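Local coordinates for protein transmembrane oligosaccharyl transferase (Archaeoglobus fulgidus, PDB 3WAJ) that belongs to the membrane-embedded STT3/AglB oligosaccharyl transferase family, with a GT-C-type N-terminal region and a zinc ion bound in the model, at residues Y79-P84 with T273-S277; I665-P670 with Q743-Y747; E717-L721 with V763-P767. All coordinates share one frame. Residue numbers count along the deposited sequence, not the author numbering.

Contact 1: Y79-P84 with T273-S277. With SO4 (sulfate ion), chain C.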
loop_
_atom_site.group_PDB
_atom_site.type_symbol
_atom_site.label_atom_id
_atom_site.label_comp_id
_atom_site.label_asym_id
_atom_site.label_seq_id
_atom_site.Cartn_x
_atom_site.Cartn_y
_atom_site.Cartn_z
ATOM N N TYR A 79 4.279 -9.090 -12.956
ATOM C CA TYR A 79 5.712 -9.082 -12.711
ATOM C C TYR A 79 5.932 -8.535 -11.319
ATOM O O TYR A 79 5.198 -7.664 -10.878
ATOM C CB TYR A 79 6.424 -8.185 -13.710
ATOM C CG TYR A 79 6.326 -8.703 -15.118
ATOM C CD1 TYR A 79 7.282 -9.568 -15.625
ATOM C CD2 TYR A 79 5.278 -8.328 -15.937
ATOM C CE1 TYR A 79 7.194 -10.041 -16.904
ATOM C CE2 TYR A 79 5.176 -8.796 -17.210
ATOM C CZ TYR A 79 6.139 -9.650 -17.693
ATOM O OH TYR A 79 6.033 -10.123 -18.980
ATOM N N THR A 80 6.955 -9.031 -10.640
ATOM C CA THR A 80 7.199 -8.667 -9.254
ATOM C C THR A 80 8.316 -7.643 -9.178
ATOM O O THR A 80 9.483 -7.975 -9.424
ATOM C CB THR A 80 7.603 -9.913 -8.421
ATOM O OG1 THR A 80 8.850 -10.427 -8.902
ATOM C CG2 THR A 80 6.582 -11.003 -8.575
ATOM N N HIS A 81 7.989 -6.400 -8.835
ATOM C CA HIS A 81 9.068 -5.429 -8.649
ATOM C C HIS A 81 9.749 -5.535 -7.288
ATOM O O HIS A 81 10.820 -4.956 -7.096
ATOM C CB HIS A 81 8.619 -3.995 -8.910
ATOM C CG HIS A 81 7.718 -3.445 -7.853
ATOM N ND1 HIS A 81 6.359 -3.670 -7.848
ATOM C CD2 HIS A 81 7.979 -2.684 -6.762
ATOM C CE1 HIS A 81 5.822 -3.080 -6.797
ATOM N NE2 HIS A 81 6.782 -2.469 -6.121
ATOM N N PHE A 82 9.155 -6.267 -6.347
ATOM C CA PHE A 82 9.760 -6.388 -5.009
ATOM C C PHE A 82 11.133 -7.017 -5.103
ATOM O O PHE A 82 11.296 -8.083 -5.699
ATOM C CB PHE A 82 8.883 -7.221 -4.070
ATOM C CG PHE A 82 7.744 -6.458 -3.468
ATOM C CD1 PHE A 82 7.358 -5.215 -3.985
ATOM C CD2 PHE A 82 7.065 -6.965 -2.366
ATOM C CE1 PHE A 82 6.283 -4.501 -3.422
ATOM C CE2 PHE A 82 5.995 -6.259 -1.789
ATOM C CZ PHE A 82 5.605 -5.026 -2.318
ATOM N N GLY A 83 12.118 -6.351 -4.516
ATOM C CA GLY A 83 13.510 -6.703 -4.730
ATOM C C GLY A 83 14.001 -7.969 -4.052
ATOM O O GLY A 83 13.422 -8.427 -3.061
ATOM N N PRO A 84 15.097 -8.537 -4.585
ATOM C CA PRO A 84 15.673 -9.742 -3.987
ATOM C C PRO A 84 16.279 -9.522 -2.607
ATOM O O PRO A 84 16.326 -10.497 -1.858
ATOM C CB PRO A 84 16.756 -10.167 -4.994
ATOM C CG PRO A 84 17.024 -8.938 -5.848
ATOM C CD PRO A 84 15.722 -8.195 -5.880
ATOM N N THR A 273 12.458 1.414 -14.814
ATOM C CA THR A 273 13.086 2.067 -13.675
ATOM C C THR A 273 12.642 1.446 -12.341
ATOM O O THR A 273 13.132 1.853 -11.290
ATOM C CB THR A 273 12.801 3.575 -13.667
ATOM O OG1 THR A 273 11.390 3.780 -13.597
ATOM C CG2 THR A 273 13.345 4.232 -14.930
ATOM N N ILE A 274 11.721 0.477 -12.381
ATOM C CA ILE A 274 11.234 -0.154 -11.139
ATOM C C ILE A 274 11.416 -1.693 -11.092
ATOM O O ILE A 274 11.950 -2.238 -10.125
ATOM C CB ILE A 274 9.775 0.309 -10.766
ATOM C CG1 ILE A 274 9.425 -0.068 -9.316
ATOM C CG2 ILE A 274 8.743 -0.232 -11.754
ATOM C CD1 ILE A 274 10.328 0.584 -8.250
ATOM N N PHE A 275 11.005 -2.377 -12.150
ATOM C CA PHE A 275 11.284 -3.801 -12.311
ATOM C C PHE A 275 12.771 -4.100 -12.564
ATOM O O PHE A 275 13.543 -3.214 -12.962
ATOM C CB PHE A 275 10.429 -4.362 -13.444
ATOM C CG PHE A 275 8.943 -4.234 -13.197
ATOM C CD1 PHE A 275 8.293 -5.114 -12.325
ATOM C CD2 PHE A 275 8.196 -3.228 -13.816
ATOM C CE1 PHE A 275 6.910 -5.009 -12.078
ATOM C CE2 PHE A 275 6.809 -3.112 -13.574
ATOM C CZ PHE A 275 6.166 -4.008 -12.699
ATOM N N TYR A 276 13.170 -5.352 -12.343
ATOM C CA TYR A 276 14.584 -5.722 -12.432
ATOM C C TYR A 276 15.059 -5.977 -13.867
ATOM O O TYR A 276 14.983 -7.090 -14.390
ATOM C CB TYR A 276 14.920 -6.841 -11.428
ATOM C CG TYR A 276 14.999 -6.241 -10.051
ATOM C CD1 TYR A 276 16.206 -5.752 -9.553
ATOM C CD2 TYR A 276 13.849 -6.057 -9.287
ATOM C CE1 TYR A 276 16.281 -5.145 -8.309
ATOM C CE2 TYR A 276 13.909 -5.444 -8.040
ATOM C CZ TYR A 276 15.124 -4.990 -7.556
ATOM O OH TYR A 276 15.183 -4.387 -6.319
ATOM N N SER A 277 15.550 -4.899 -14.480
ATOM C CA SER A 277 15.785 -4.835 -15.914
ATOM C C SER A 277 17.235 -4.461 -16.190
ATOM O O SER A 277 17.980 -4.124 -15.266
ATOM C CB SER A 277 14.832 -3.827 -16.565
ATOM O OG SER A 277 15.189 -2.495 -16.276
HETATM S S SO4 C . 7.132 0.623 -4.008
HETATM O O1 SO4 C . 6.536 -0.667 -3.638
HETATM O O2 SO4 C . 7.102 0.737 -5.469
HETATM O O3 SO4 C . 6.346 1.695 -3.394
HETATM O O4 SO4 C . 8.523 0.746 -3.554
HETATM O O HOH W 1 10.972 -7.226 -11.794
HETATM O O HOH W 2 11.600 -2.366 -7.154
#
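This is a buried aromatic contact between two loops of the GT-C-type N-terminal region. Residues 79-84 lead from strand 78-79 into helix 84-96. Residues 273-277 lead into helix 278-303, so both loops feed helices: Gly83 and Ser277 are their N-cap residues. The backbones come closest at His81 and Phe275, with CA atoms 4.6 Å apart, yet no direct hydrogen bond joins the segments. Two waters link them. Water 1 donates to Thr80 O and accepts from Tyr276 N, each at 2.9 Å. Water 2 lies 2.7 Å from His81 O and 3.0 Å from Ile274 O.

Rings make up most of the rest. The edge of the His81 ring points toward the face of Phe275 in an offset edge-to-face pair, with centroids 6.0 Å apart and planes at 86°. Phe275 CE1 also packs on Tyr79 CB at 3.6 Å. Tyr276 takes Pro84 CD over its face in a CH-pi contact, 4.0 Å from the ring centroid. Tyr276 OH lies 3.3 Å from Gly83 CA, where a CB would clash, and is hydrogen-bonded to Val212 O.

The Phe82 side chain lies about 6 Å from the zinc ion and touches the zinc ligand Asp47. A sulfate ion, probably from the crystallisation liquor, is held by His81, His162 and Arg426. His81 NE2 donates to sulfate O1 at 3.1 Å, nearly linearly at 173°.

Contact 2: I665-P670 with Q743-Y747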
loop_
_atom_site.group_PDB
_atom_site.type_symbol
_atom_site.label_atom_id
_atom_site.label_comp_id
_atom_site.label_asym_id
_atom_site.label_seq_id
_atom_site.Cartn_x
_atom_site.Cartn_y
_atom_site.Cartn_z
ATOM N N ILE A 665 -25.796 16.361 9.791
ATOM C CA ILE A 665 -25.029 15.134 9.931
ATOM C C ILE A 665 -24.020 15.082 8.786
ATOM O O ILE A 665 -24.401 14.924 7.619
ATOM C CB ILE A 665 -25.918 13.879 9.948
ATOM C CG1 ILE A 665 -26.770 13.856 11.216
ATOM C CG2 ILE A 665 -25.064 12.603 9.852
ATOM C CD1 ILE A 665 -27.987 12.949 11.122
ATOM N N PRO A 666 -22.718 15.201 9.121
ATOM C CA PRO A 666 -21.641 15.309 8.124
ATOM C C PRO A 666 -21.383 13.952 7.492
ATOM O O PRO A 666 -20.305 13.359 7.640
ATOM C CB PRO A 666 -20.431 15.751 8.962
ATOM C CG PRO A 666 -20.675 15.082 10.292
ATOM C CD PRO A 666 -22.182 15.119 10.496
ATOM N N LEU A 667 -22.410 13.456 6.815
ATOM C CA LEU A 667 -22.334 12.233 6.041
ATOM C C LEU A 667 -23.136 12.494 4.782
ATOM O O LEU A 667 -24.346 12.684 4.839
ATOM C CB LEU A 667 -22.926 11.038 6.806
ATOM C CG LEU A 667 -23.019 9.760 5.966
ATOM C CD1 LEU A 667 -21.608 9.206 5.707
ATOM C CD2 LEU A 667 -23.927 8.703 6.610
ATOM N N ARG A 668 -22.461 12.521 3.643
ATOM C CA ARG A 668 -23.140 12.752 2.380
ATOM C C ARG A 668 -23.963 11.513 2.006
ATOM O O ARG A 668 -23.429 10.406 1.940
ATOM C CB ARG A 668 -22.115 13.078 1.295
ATOM C CG ARG A 668 -22.721 13.647 0.035
ATOM C CD ARG A 668 -22.066 14.948 -0.353
ATOM N NE ARG A 668 -22.651 15.459 -1.584
ATOM C CZ ARG A 668 -22.036 15.455 -2.758
ATOM N NH1 ARG A 668 -20.794 14.997 -2.854
ATOM N NH2 ARG A 668 -22.658 15.921 -3.831
ATOM N N ILE A 669 -25.264 11.706 1.786
ATOM C CA ILE A 669 -26.178 10.612 1.439
ATOM C C ILE A 669 -26.040 10.231 -0.027
ATOM O O ILE A 669 -25.986 11.114 -0.891
ATOM C CB ILE A 669 -27.639 11.003 1.720
ATOM C CG1 ILE A 669 -27.810 11.303 3.202
ATOM C CG2 ILE A 669 -28.598 9.882 1.315
ATOM C CD1 ILE A 669 -27.138 10.264 4.116
ATOM N N PRO A 670 -25.969 8.916 -0.317
ATOM C CA PRO A 670 -25.845 8.492 -1.726
ATOM C C PRO A 670 -27.077 8.889 -2.530
ATOM O O PRO A 670 -28.163 9.013 -1.942
ATOM C CB PRO A 670 -25.755 6.968 -1.629
ATOM C CG PRO A 670 -25.172 6.710 -0.253
ATOM C CD PRO A 670 -25.797 7.790 0.627
ATOM N N GLN A 743 -23.017 4.508 9.351
ATOM C CA GLN A 743 -23.196 5.051 8.003
ATOM C C GLN A 743 -24.056 4.139 7.162
ATOM O O GLN A 743 -24.915 4.604 6.415
ATOM C CB GLN A 743 -21.852 5.282 7.329
ATOM C CG GLN A 743 -20.982 6.276 8.044
ATOM C CD GLN A 743 -19.765 6.612 7.232
ATOM O OE1 GLN A 743 -19.737 6.353 6.034
ATOM N NE2 GLN A 743 -18.745 7.179 7.873
ATOM N N GLU A 744 -23.819 2.836 7.278
ATOM C CA GLU A 744 -24.601 1.858 6.518
ATOM C C GLU A 744 -26.080 1.895 6.959
ATOM O O GLU A 744 -26.994 1.872 6.122
ATOM C CB GLU A 744 -24.015 0.454 6.709
ATOM C CG GLU A 744 -24.980 -0.671 6.355
ATOM C CD GLU A 744 -24.368 -2.057 6.568
ATOM O OE1 GLU A 744 -25.066 -2.958 7.093
ATOM O OE2 GLU A 744 -23.185 -2.247 6.197
ATOM N N VAL A 745 -26.300 1.962 8.276
ATOM C CA VAL A 745 -27.653 2.098 8.816
ATOM C C VAL A 745 -28.319 3.331 8.219
ATOM O O VAL A 745 -29.446 3.263 7.748
ATOM C CB VAL A 745 -27.676 2.156 10.372
ATOM C CG1 VAL A 745 -29.035 2.570 10.861
ATOM C CG2 VAL A 745 -27.318 0.787 10.965
ATOM N N LEU A 746 -27.607 4.452 8.205
ATOM C CA LEU A 746 -28.169 5.665 7.627
ATOM C C LEU A 746 -28.410 5.558 6.104
ATOM O O LEU A 746 -29.424 6.045 5.591
ATOM C CB LEU A 746 -27.310 6.877 7.991
ATOM C CG LEU A 746 -27.269 7.185 9.494
ATOM C CD1 LEU A 746 -26.406 8.421 9.797
ATOM C CD2 LEU A 746 -28.683 7.364 10.033
ATOM N N TYR A 747 -27.487 4.924 5.388
ATOM C CA TYR A 747 -27.656 4.686 3.957
ATOM C C TYR A 747 -28.961 3.948 3.705
ATOM O O TYR A 747 -29.716 4.300 2.794
ATOM C CB TYR A 747 -26.528 3.796 3.438
ATOM C CG TYR A 747 -25.244 4.498 3.120
ATOM C CD1 TYR A 747 -24.987 5.773 3.587
ATOM C CD2 TYR A 747 -24.292 3.888 2.321
ATOM C CE1 TYR A 747 -23.800 6.422 3.273
ATOM C CE2 TYR A 747 -23.104 4.529 1.993
ATOM C CZ TYR A 747 -22.863 5.793 2.474
ATOM O OH TYR A 747 -21.670 6.422 2.166
#
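A proline standing with its CG-CD edge on the face of a tyrosine ring is the striking feature here. Pro670 CG sits 3.6 Å from the centroid of the Tyr747 ring and only 8° off its normal, a nearly ideal CH-pi contact. It is part of a buried loop-on-helix packing: residues 665-670 follow strand 663-664 and cross one side of helix 740-755. No hydrogen bond joins the segments.

The loop starts with an inverse gamma turn centred on Pro666, closed by Leu667 N to Ile665 O at 2.6 Å. After the turn, Leu667 points toward the helix and fills the middle of the interface. It meets Gln743, Leu746 and Tyr747, which are spaced i, i+3 and i+4 and so share one helix side. Its CD2 is 4.0 Å from Leu746 CD1 and also 4.0 Å from Tyr747 CE1. Ile665 extends the apolar patch toward helix 717-732, where it touches Ala728.

Arg668 turns its end away from the helix and forms a salt bridge with Glu634.

On the helix, Gln743 NE2 is hydrogen-bonded to Pro738 O, while Gln743 OE1 approaches Leu667 CD1 to 3.4 Å.

Contact 3: E717-L721 with V763-P767; sequences ESQVL and VKIAP
Residues 717-721 form the first turn of helix 717-732, with phi/psi near -60/-45 and Leu721 N bonded to Glu717 O at 2.8 Å. Residues 763-767 form an extended loop without regular secondary structure, with phi/psi of -78/143 at Lys764, -81/98 at Ile765 and -168/152 at Ala766. The backbones are closest at Glu717 and Ile765, whose CA atoms lie 5.2 Å apart.

Glu717 adopts chi1 m and chi2 t, which carries its carboxylate over the loop. Its OE2 accepts a hydrogen bond from Ile765 N at 2.9 Å, with an N-H...O angle of 169°. Its OE1 lies 3.8 Å from Lys764 CG.

Ile765 (m, t) points toward the helix and is the most covered residue. Its CG2 packs on Leu721 CB at 4.2 Å. Val720 (t) points back toward the loop. Its CG1 is 3.8 Å from Ile765 O, 4.0 Å from Ala766 CA and 4.2 Å from Pro767 CD. Val720 and Ile765 both also touch Val745 of helix 740-755, and Val720 and Pro767 meet Trp705.

The contact is a helix start fastened to an extended connection by one side-chain-to-backbone hydrogen bond beside an apolar patch. It joins helix 717-732 to the link between helix 740-755 and sheet strand 771-776.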
loop_
_atom_site.group_PDB
_atom_site.type_symbol
_atom_site.label_atom_id
_atom_site.label_comp_id
_atom_site.label_asym_id
_atom_site.label_seq_id
_atom_site.Cartn_x
_atom_site.Cartn_y
_atom_site.Cartn_z
ATOM N N GLU A 717 -35.683 -2.414 14.200
ATOM C CA GLU A 717 -35.304 -1.320 13.317
ATOM C C GLU A 717 -35.360 0.044 13.997
ATOM O O GLU A 717 -34.491 0.898 13.767
ATOM C CB GLU A 717 -36.156 -1.339 12.034
ATOM C CG GLU A 717 -36.042 -2.634 11.240
ATOM C CD GLU A 717 -36.661 -2.550 9.846
ATOM O OE1 GLU A 717 -37.473 -3.430 9.510
ATOM O OE2 GLU A 717 -36.316 -1.633 9.072
ATOM N N SER A 718 -36.371 0.259 14.836
ATOM C CA SER A 718 -36.536 1.575 15.467
ATOM C C SER A 718 -35.393 1.875 16.435
ATOM O O SER A 718 -34.772 2.950 16.381
ATOM C CB SER A 718 -37.878 1.691 16.180
ATOM O OG SER A 718 -38.059 3.026 16.598
ATOM N N GLN A 719 -35.103 0.905 17.301
ATOM C CA GLN A 719 -34.012 1.047 18.272
ATOM C C GLN A 719 -32.673 1.195 17.547
ATOM O O GLN A 719 -31.861 2.043 17.919
ATOM C CB GLN A 719 -33.978 -0.133 19.262
ATOM C CG GLN A 719 -33.306 0.217 20.583
ATOM C CD GLN A 719 -33.024 -0.999 21.473
ATOM O OE1 GLN A 719 -33.140 -2.143 21.037
ATOM N NE2 GLN A 719 -32.642 -0.746 22.725
ATOM N N VAL A 720 -32.454 0.384 16.508
ATOM C CA VAL A 720 -31.236 0.498 15.712
ATOM C C VAL A 720 -31.124 1.918 15.155
ATOM O O VAL A 720 -30.121 2.605 15.377
ATOM C CB VAL A 720 -31.177 -0.531 14.561
ATOM C CG1 VAL A 720 -30.141 -0.104 13.521
ATOM C CG2 VAL A 720 -30.858 -1.940 15.098
ATOM N N LEU A 721 -32.170 2.368 14.468
ATOM C CA LEU A 721 -32.167 3.701 13.860
ATOM C C LEU A 721 -31.985 4.845 14.873
ATOM O O LEU A 721 -31.184 5.749 14.656
ATOM C CB LEU A 721 -33.444 3.919 13.048
ATOM C CG LEU A 721 -33.566 5.314 12.445
ATOM C CD1 LEU A 721 -32.494 5.532 11.382
ATOM C CD2 LEU A 721 -34.973 5.560 11.892
ATOM N N VAL A 763 -35.261 -3.336 2.266
ATOM C CA VAL A 763 -34.063 -3.596 3.049
ATOM C C VAL A 763 -34.340 -3.283 4.524
ATOM O O VAL A 763 -34.961 -2.268 4.845
ATOM C CB VAL A 763 -32.866 -2.756 2.532
ATOM C CG1 VAL A 763 -33.161 -1.267 2.665
ATOM C CG2 VAL A 763 -31.574 -3.118 3.268
ATOM N N LYS A 764 -33.900 -4.152 5.430
ATOM C CA LYS A 764 -34.108 -3.860 6.842
ATOM C C LYS A 764 -33.090 -2.844 7.336
ATOM O O LYS A 764 -31.924 -2.854 6.913
ATOM C CB LYS A 764 -34.099 -5.131 7.703
ATOM C CG LYS A 764 -35.385 -5.913 7.586
ATOM C CD LYS A 764 -35.491 -7.036 8.609
ATOM C CE LYS A 764 -34.387 -8.071 8.442
ATOM N NZ LYS A 764 -34.738 -9.359 9.117
ATOM N N ILE A 765 -33.546 -1.954 8.217
ATOM C CA ILE A 765 -32.664 -0.964 8.825
ATOM C C ILE A 765 -31.917 -1.638 9.978
ATOM O O ILE A 765 -32.452 -1.794 11.073
ATOM C CB ILE A 765 -33.446 0.296 9.244
ATOM C CG1 ILE A 765 -34.055 0.923 7.990
ATOM C CG2 ILE A 765 -32.528 1.292 9.968
ATOM C CD1 ILE A 765 -34.805 2.184 8.237
ATOM N N ALA A 766 -30.687 -2.070 9.692
ATOM C CA ALA A 766 -29.882 -2.893 10.597
ATOM C C ALA A 766 -28.447 -2.972 10.104
ATOM O O ALA A 766 -28.203 -2.883 8.896
ATOM C CB ALA A 766 -30.464 -4.293 10.697
ATOM N N PRO A 767 -27.492 -3.166 11.033
ATOM C CA PRO A 767 -26.116 -3.311 10.564
ATOM C C PRO A 767 -25.917 -4.731 10.025
ATOM O O PRO A 767 -26.876 -5.491 9.983
ATOM C CB PRO A 767 -25.286 -3.082 11.835
ATOM C CG PRO A 767 -26.154 -3.586 12.951
ATOM C CD PRO A 767 -27.596 -3.248 12.506
#

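In the fold
Contact 1 comes first along the chain and is complete before the other two begin. It lies among the N-terminal helices, near the zinc ion. Contacts 2 and 3 are on the opposite side of the chain's centre, with centres 42 and 49 Å from that of contact 1. These two are close neighbours, with centres 14 Å apart. Their segments alternate in the order 665-670, 717-721, 743-747 and 763-767. They also touch: Val745 CG1 is 3.8 Å from Ile765 CG2, and Val745 CG2 is 3.9 Å from Val720 CG1. Consecutive helices 717-732 and 740-755 thus pack together, and both loops lie against this pair.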